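Molybdopterin biosynthesis protein (Mycobacterium abscessus, PDB 3TCR) probably takes part in molybdenum cofactor biosynthesis as a molybdopterin-binding protein of the MoCF_biosynth family. Local coordinates at residues Val49-Arg54 / Val84-Ser89; Asp104-Val109 / Thr164-Ile169; Ala120-Gln125 / Leu153-Ala158. All coordinates share one frame; numbering follows the deposited sequence.

Contact 1 (Val49-Arg54 / Val84-Ser89)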
# COMPACT_ATOMS: atom_id res chain seq x y z
N VAL A 49 9.42 -21.84 -0.89
CA VAL A 49 9.79 -21.91 0.52
C VAL A 49 8.50 -22.04 1.34
O VAL A 49 7.71 -21.13 1.38
CB VAL A 49 10.55 -20.63 0.97
CG1 VAL A 49 10.91 -20.73 2.46
CG2 VAL A 49 11.80 -20.43 0.11
N ILE A 50 8.29 -23.20 1.98
CA ILE A 50 7.11 -23.43 2.82
C ILE A 50 7.47 -22.93 4.20
O ILE A 50 8.42 -23.42 4.78
CB ILE A 50 6.78 -24.93 2.94
CG1 ILE A 50 6.40 -25.51 1.57
CG2 ILE A 50 5.69 -25.16 3.99
CD1 ILE A 50 5.28 -24.77 0.87
N VAL A 51 6.73 -21.96 4.71
CA VAL A 51 7.00 -21.41 6.03
C VAL A 51 5.91 -21.92 6.96
O VAL A 51 4.81 -21.36 7.00
CB VAL A 51 7.04 -19.86 6.06
CG1 VAL A 51 7.35 -19.37 7.49
CG2 VAL A 51 8.06 -19.31 5.04
N ASN A 52 6.20 -23.00 7.67
CA ASN A 52 5.20 -23.66 8.50
C ASN A 52 5.82 -24.51 9.61
O ASN A 52 6.48 -25.50 9.33
CB ASN A 52 4.35 -24.55 7.60
CG ASN A 52 3.06 -24.99 8.26
OD1 ASN A 52 3.04 -25.73 9.24
ND2 ASN A 52 1.97 -24.51 7.72
N ASP A 53 5.60 -24.15 10.87
CA ASP A 53 6.17 -24.95 11.99
C ASP A 53 5.80 -26.42 11.98
O ASP A 53 6.63 -27.26 12.26
CB ASP A 53 5.73 -24.39 13.33
CG ASP A 53 6.30 -23.06 13.57
OD1 ASP A 53 7.47 -22.85 13.17
OD2 ASP A 53 5.59 -22.21 14.12
N ARG A 54 4.55 -26.71 11.65
CA ARG A 54 4.07 -28.08 11.63
C ARG A 54 4.66 -28.88 10.49
O ARG A 54 5.08 -30.03 10.69
CB ARG A 54 2.54 -28.13 11.55
CG ARG A 54 1.89 -27.81 12.87
CD ARG A 54 0.39 -27.66 12.69
NE ARG A 54 -0.22 -26.94 13.80
CZ ARG A 54 -1.53 -26.65 13.87
NH1 ARG A 54 -2.36 -27.02 12.90
NH2 ARG A 54 -1.99 -25.99 14.93
N VAL A 84 10.79 -24.52 6.12
CA VAL A 84 11.39 -23.89 7.28
C VAL A 84 10.30 -23.61 8.31
O VAL A 84 9.09 -23.57 7.99
CB VAL A 84 12.06 -22.53 6.92
CG1 VAL A 84 13.24 -22.70 5.96
CG2 VAL A 84 11.04 -21.55 6.36
N GLU A 85 10.74 -23.39 9.54
CA GLU A 85 9.90 -22.95 10.63
C GLU A 85 9.61 -21.47 10.48
O GLU A 85 10.25 -20.78 9.70
CB GLU A 85 10.62 -23.15 11.97
CG GLU A 85 10.88 -24.60 12.32
CD GLU A 85 11.77 -24.79 13.57
OE1 GLU A 85 12.79 -24.09 13.72
OE2 GLU A 85 11.48 -25.67 14.37
N ASN A 86 8.68 -20.98 11.30
CA ASN A 86 8.43 -19.55 11.44
C ASN A 86 9.50 -18.94 12.28
O ASN A 86 9.29 -18.65 13.47
CB ASN A 86 7.06 -19.28 12.10
CG ASN A 86 6.02 -18.89 11.09
OD1 ASN A 86 6.14 -17.85 10.42
ND2 ASN A 86 5.05 -19.75 10.89
N ASP A 87 10.62 -18.71 11.62
CA ASP A 87 11.84 -18.34 12.25
C ASP A 87 12.58 -17.47 11.27
O ASP A 87 12.98 -17.93 10.18
CB ASP A 87 12.67 -19.58 12.56
CG ASP A 87 13.99 -19.24 13.19
OD1 ASP A 87 14.04 -19.23 14.44
OD2 ASP A 87 14.97 -18.94 12.46
N LEU A 88 12.80 -16.23 11.68
CA LEU A 88 13.38 -15.22 10.85
C LEU A 88 14.69 -15.63 10.16
O LEU A 88 14.80 -15.50 8.94
CB LEU A 88 13.56 -13.94 11.68
CG LEU A 88 13.90 -12.72 10.82
CD1 LEU A 88 13.04 -11.53 11.25
CD2 LEU A 88 15.43 -12.46 10.85
N SER A 89 15.66 -16.14 10.92
CA SER A 89 16.93 -16.51 10.32
C SER A 89 16.84 -17.72 9.39
O SER A 89 17.53 -17.78 8.40
CB SER A 89 18.01 -16.73 11.39
OG SER A 89 17.78 -17.93 12.06
O HOH W 1 2.77 -20.67 8.77
O HOH W 2 3.23 -22.11 11.24

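Contact 2 (Asp104-Val109 / Thr164-Ile169)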
# COMPACT_ATOMS: atom_id res chain seq x y z
N ASP A 104 15.25 -17.14 -10.35
CA ASP A 104 14.44 -16.01 -10.87
C ASP A 104 13.22 -15.64 -10.02
O ASP A 104 12.89 -14.46 -9.89
CB ASP A 104 13.98 -16.31 -12.28
CG ASP A 104 15.16 -16.59 -13.22
OD1 ASP A 104 15.97 -15.68 -13.47
OD2 ASP A 104 15.30 -17.73 -13.68
N LEU A 105 12.56 -16.66 -9.46
CA LEU A 105 11.37 -16.46 -8.63
C LEU A 105 11.37 -17.33 -7.39
O LEU A 105 11.54 -18.53 -7.47
CB LEU A 105 10.12 -16.78 -9.44
CG LEU A 105 8.79 -16.71 -8.73
CD1 LEU A 105 8.50 -15.32 -8.19
CD2 LEU A 105 7.72 -17.22 -9.72
N VAL A 106 11.20 -16.70 -6.24
CA VAL A 106 10.99 -17.39 -4.98
C VAL A 106 9.60 -17.01 -4.48
O VAL A 106 9.30 -15.81 -4.33
CB VAL A 106 12.03 -16.98 -3.94
CG1 VAL A 106 11.65 -17.49 -2.56
CG2 VAL A 106 13.44 -17.41 -4.36
N VAL A 107 8.74 -18.01 -4.29
CA VAL A 107 7.44 -17.86 -3.66
C VAL A 107 7.53 -18.50 -2.27
O VAL A 107 7.86 -19.70 -2.16
CB VAL A 107 6.37 -18.59 -4.47
CG1 VAL A 107 4.97 -18.50 -3.82
CG2 VAL A 107 6.36 -18.07 -5.92
N THR A 108 7.28 -17.72 -1.23
CA THR A 108 7.21 -18.22 0.14
C THR A 108 5.70 -18.36 0.42
O THR A 108 4.92 -17.53 -0.06
CB THR A 108 7.84 -17.26 1.19
OG1 THR A 108 7.03 -16.09 1.37
CG2 THR A 108 9.24 -16.83 0.80
N VAL A 109 5.33 -19.38 1.19
CA VAL A 109 3.94 -19.75 1.43
C VAL A 109 3.80 -19.97 2.93
O VAL A 109 4.43 -20.87 3.48
CB VAL A 109 3.59 -21.11 0.75
CG1 VAL A 109 2.14 -21.55 1.05
CG2 VAL A 109 3.87 -21.04 -0.74
N THR A 164 16.70 -11.98 -8.05
CA THR A 164 15.54 -12.78 -7.70
C THR A 164 14.29 -11.96 -7.35
O THR A 164 14.35 -11.01 -6.54
CB THR A 164 15.90 -13.70 -6.51
OG1 THR A 164 17.10 -14.42 -6.83
CG2 THR A 164 14.77 -14.69 -6.18
N LEU A 165 13.17 -12.31 -7.97
CA LEU A 165 11.87 -11.80 -7.53
C LEU A 165 11.38 -12.70 -6.36
O LEU A 165 11.34 -13.90 -6.49
CB LEU A 165 10.87 -11.80 -8.70
CG LEU A 165 9.42 -11.39 -8.46
CD1 LEU A 165 9.33 -9.97 -7.90
CD2 LEU A 165 8.59 -11.58 -9.75
N VAL A 166 11.05 -12.06 -5.23
CA VAL A 166 10.62 -12.71 -4.00
C VAL A 166 9.22 -12.21 -3.65
O VAL A 166 8.99 -11.00 -3.56
CB VAL A 166 11.59 -12.43 -2.82
CG1 VAL A 166 11.19 -13.26 -1.60
CG2 VAL A 166 13.05 -12.68 -3.25
N VAL A 167 8.29 -13.15 -3.46
CA VAL A 167 6.89 -12.84 -3.15
C VAL A 167 6.35 -13.75 -2.03
O VAL A 167 6.40 -14.99 -2.12
CB VAL A 167 6.01 -13.00 -4.42
CG1 VAL A 167 4.57 -12.54 -4.16
CG2 VAL A 167 6.65 -12.26 -5.63
N ASN A 168 5.85 -13.13 -0.96
CA ASN A 168 5.16 -13.84 0.12
C ASN A 168 3.67 -14.07 -0.19
O ASN A 168 2.93 -13.09 -0.49
CB ASN A 168 5.16 -13.00 1.40
CG ASN A 168 6.54 -12.63 1.91
OD1 ASN A 168 6.68 -11.54 2.52
ND2 ASN A 168 7.54 -13.52 1.78
N ILE A 169 3.20 -15.30 -0.08
CA ILE A 169 1.75 -15.53 -0.04
C ILE A 169 1.31 -16.30 1.22
O ILE A 169 2.13 -17.00 1.84
CB ILE A 169 1.22 -16.16 -1.34
CG1 ILE A 169 1.59 -17.60 -1.48
CG2 ILE A 169 1.82 -15.48 -2.58
CD1 ILE A 169 1.45 -18.00 -2.97
O HOH W 3 4.72 -16.28 2.72

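Contact 3 (Ala120-Gln125 / Leu153-Ala158)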
# COMPACT_ATOMS: atom_id res chain seq x y z
N ALA A 120 7.30 -14.24 8.14
CA ALA A 120 7.73 -14.18 6.75
C ALA A 120 7.97 -12.74 6.22
O ALA A 120 8.99 -12.45 5.63
CB ALA A 120 6.74 -14.94 5.84
N PRO A 121 7.04 -11.82 6.47
CA PRO A 121 7.27 -10.46 5.97
C PRO A 121 8.47 -9.75 6.62
O PRO A 121 9.27 -9.12 5.92
CB PRO A 121 5.97 -9.74 6.27
CG PRO A 121 4.96 -10.84 6.52
CD PRO A 121 5.75 -11.93 7.17
N GLU A 122 8.58 -9.86 7.93
CA GLU A 122 9.74 -9.31 8.67
C GLU A 122 11.04 -9.91 8.17
O GLU A 122 12.06 -9.21 8.10
CB GLU A 122 9.64 -9.64 10.17
CG GLU A 122 8.59 -8.85 10.94
CD GLU A 122 7.16 -9.34 10.77
OE1 GLU A 122 6.88 -10.33 10.08
OE2 GLU A 122 6.28 -8.67 11.35
N ALA A 123 11.01 -11.20 7.82
CA ALA A 123 12.22 -11.89 7.35
C ALA A 123 12.60 -11.43 5.94
O ALA A 123 13.78 -11.30 5.62
CB ALA A 123 12.07 -13.41 7.38
N THR A 124 11.57 -11.18 5.13
CA THR A 124 11.73 -10.84 3.71
C THR A 124 12.14 -9.39 3.43
O THR A 124 13.06 -9.15 2.67
CB THR A 124 10.46 -11.23 2.92
OG1 THR A 124 10.23 -12.62 3.13
CG2 THR A 124 10.59 -10.95 1.39
N GLN A 125 11.41 -8.45 4.01
CA GLN A 125 11.60 -7.01 3.75
C GLN A 125 13.07 -6.54 3.79
O GLN A 125 13.51 -5.86 2.86
CB GLN A 125 10.73 -6.16 4.71
CG GLN A 125 10.76 -4.64 4.46
CD GLN A 125 10.06 -4.24 3.16
OE1 GLN A 125 9.09 -4.90 2.75
NE2 GLN A 125 10.55 -3.17 2.50
N LEU A 153 -6.00 -10.06 3.96
CA LEU A 153 -5.32 -9.55 5.14
C LEU A 153 -3.81 -9.89 5.20
O LEU A 153 -3.10 -9.47 6.12
CB LEU A 153 -6.03 -10.09 6.38
CG LEU A 153 -7.45 -9.58 6.69
CD1 LEU A 153 -8.06 -10.26 7.93
CD2 LEU A 153 -7.39 -8.07 6.90
N SER A 154 -3.32 -10.68 4.24
CA SER A 154 -1.91 -11.09 4.23
C SER A 154 -0.95 -9.90 4.44
O SER A 154 -1.07 -8.88 3.76
CB SER A 154 -1.55 -11.80 2.92
OG SER A 154 -0.17 -12.09 2.88
N ARG A 155 0.00 -10.05 5.35
CA ARG A 155 1.06 -9.05 5.53
C ARG A 155 2.23 -9.24 4.54
O ARG A 155 3.30 -8.59 4.65
CB ARG A 155 1.53 -9.04 6.97
CG ARG A 155 0.44 -8.66 7.96
CD ARG A 155 0.96 -8.48 9.39
NE ARG A 155 1.67 -9.67 9.78
CZ ARG A 155 2.99 -9.80 9.88
NH1 ARG A 155 3.82 -8.80 9.68
NH2 ARG A 155 3.48 -10.99 10.21
N GLY A 156 2.04 -10.12 3.57
CA GLY A 156 3.10 -10.47 2.64
C GLY A 156 3.69 -9.24 1.94
O GLY A 156 2.98 -8.26 1.69
N VAL A 157 5.00 -9.26 1.71
CA VAL A 157 5.65 -8.26 0.87
C VAL A 157 6.16 -8.91 -0.41
O VAL A 157 6.10 -10.15 -0.58
CB VAL A 157 6.81 -7.57 1.60
CG1 VAL A 157 6.33 -6.90 2.90
CG2 VAL A 157 7.93 -8.56 1.88
N ALA A 158 6.69 -8.07 -1.31
CA ALA A 158 7.22 -8.52 -2.59
C ALA A 158 8.29 -7.55 -3.07
O ALA A 158 8.20 -6.34 -2.84
CB ALA A 158 6.11 -8.65 -3.63

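Contact 1 (Val49-Arg54 / Val84-Ser89)
V84 pairs with I50 and N52 at the C-terminal end of two parallel strands, 44-51 and 76-84, in the alpha/beta/alpha sandwich of the molybdopterin-binding fold. Strand 76-84 is an outermost strand, reached from 44-51 by a beta-alpha-beta crossover through helix 64-73. V51 with V84 is the last parallel bridge, where the two strands end. V84 N donates to I50 O at 2.9 Å, and N52 N gives to V84 O at 3.0 Å, so V84 uses both its backbone groups on the residues flanking V51. The valines V49, V51 and V84 share one face, where beta-branching suits the extended chain. With CG1 of V84 anti to the carbonyl carbon (chi1 -64°), CG2 falls between backbone N and carbonyl carbon and from there reaches CG1 of V49 and CG2 of V51, each at 4.0 Å; A94 and I91 of helix 88-100 cover this patch.

Past the bridge the strand pairing ends, but the chains stay close, D53 beside E85, and side chains supply the bonds. D53 OD1 accepts N86 N at 2.9 Å, from above its carboxylate plane, while OD2 forms a salt bridge with R117. D53 is thus held by both oxygens. E85 lays its CB against D53 OD1 at 3.4 Å, but carries its own carboxylate off to H57. N86, the centre of an inverse gamma turn, swings the chain toward helix 88-100, which D87 caps through E90 N. N86 crosses V51 nearly at right angles, its OD1 3.5 Å from V51 CG1 and weakly bonded to V119 N. An asparagine serves well here because its amide also has N-H groups to give: N86 ND2 donates at 3.2 Å to a water that in turn donates to V51 O.

Contact 2 (Asp104-Val109 / Thr164-Ile169)
L105 CD1 rests 4.0 Å from L165 CG near the start of the central parallel strand pair of this alpha/beta sheet, with the two side chains lying side by side. V107, V109, V167 and I169 continue the same apolar face, which helices 64-73, 133-145 and 173-196 bury. I169 has CG1 between its backbone N and carbonyl carbon (chi1 73°) and an extended chain beyond, which takes CD1 across to V107 CG1 at 3.7 Å. On the other face V106 CG2 meets the methyl CG2 of T164 at 3.5 Å; T164 turns its hydroxyl to V103 O.

The backbones stay in step, L105 with L165 through V109 with I169, with axes 14° apart. L165, V167 and I169 give their N-H groups to the carbonyls of D104, V106 and T108, while V106 N and T108 N return bonds to L165 O and V167 O. Beta-branched valine, threonine and isoleucine suit the extended backbone of this regular pairing.

Polar character appears where the strands end, beyond V106 and V166 on their face. N168 offers both an acceptor and a donor: OD1 accepts V157 N, and ND2 gives to T124 OG1 and T108 OG1. At T108 OG1 the bond from N168 ND2 is 2.7 Å long, tilted 19° from the amide plane. That hydroxyl also donates to a water at 2.7 Å, and the water donates to I169 O at 2.8 Å.

Contact 3 (Ala120-Gln125 / Leu153-Ala158)
Van der Waals packing joins P121 and T124 of the short helix 120-124 to R155 and V157 of the loop 153-158. P121, which needs no N-H early in a helix, offers its ring: CB lies 3.3 Å from R155 O, and CG sits over one face of the R155 guanidinium, 3.6 Å above its plane and offset toward the rim. T124 CG2 meets V157 CG2 at 3.6 Å as the side chains slide past each other.

Charge supplies the second layer. R155 bends at chi3 (-54°), and NH1 meets E122 OE2 at 3.0 Å in a salt bridge on the syn side of the carboxylate but 30° out of its plane, the groups 51° apart; bonds to OE1 are weak. R130 of a neighbouring subunit also pairs with OE2, so two arginines gather round one acid at the subunit boundary, probably stabilising its negative charge.

Polar bonds fix the loop. S154 OG accepts G156 N at 3.0 Å, an ST turn in which glycine, lacking a side chain, suits the close hydroxyl. R155 NE reaches G113 O in the GGTG loop. In related proteins such a loop probably borders the pterin pocket, consistent with a molybdopterin-binding fold.

Contacts 1 and 2 share one sheet: strands 44-51 and 105-109 are neighbours, joined by the backbone hydrogen bonds of V51 N to V109 O and V49 N to V107 O, with the contact centres about 14 Å apart. Along the chain contact 1 closes before contact 2 opens, and both segments of contact 3 fall between the two strands of contact 2. Contact 3 lies about 10 Å from contact 2, centre to centre, with N168 bridging them, and about 13 Å from contact 1, where L88 of helix 88-100 packs on helix 120-124. All three contacts lie in the probable molybdopterin-binding domain; together they connect the sheet core, its strand ends and the subunit boundary.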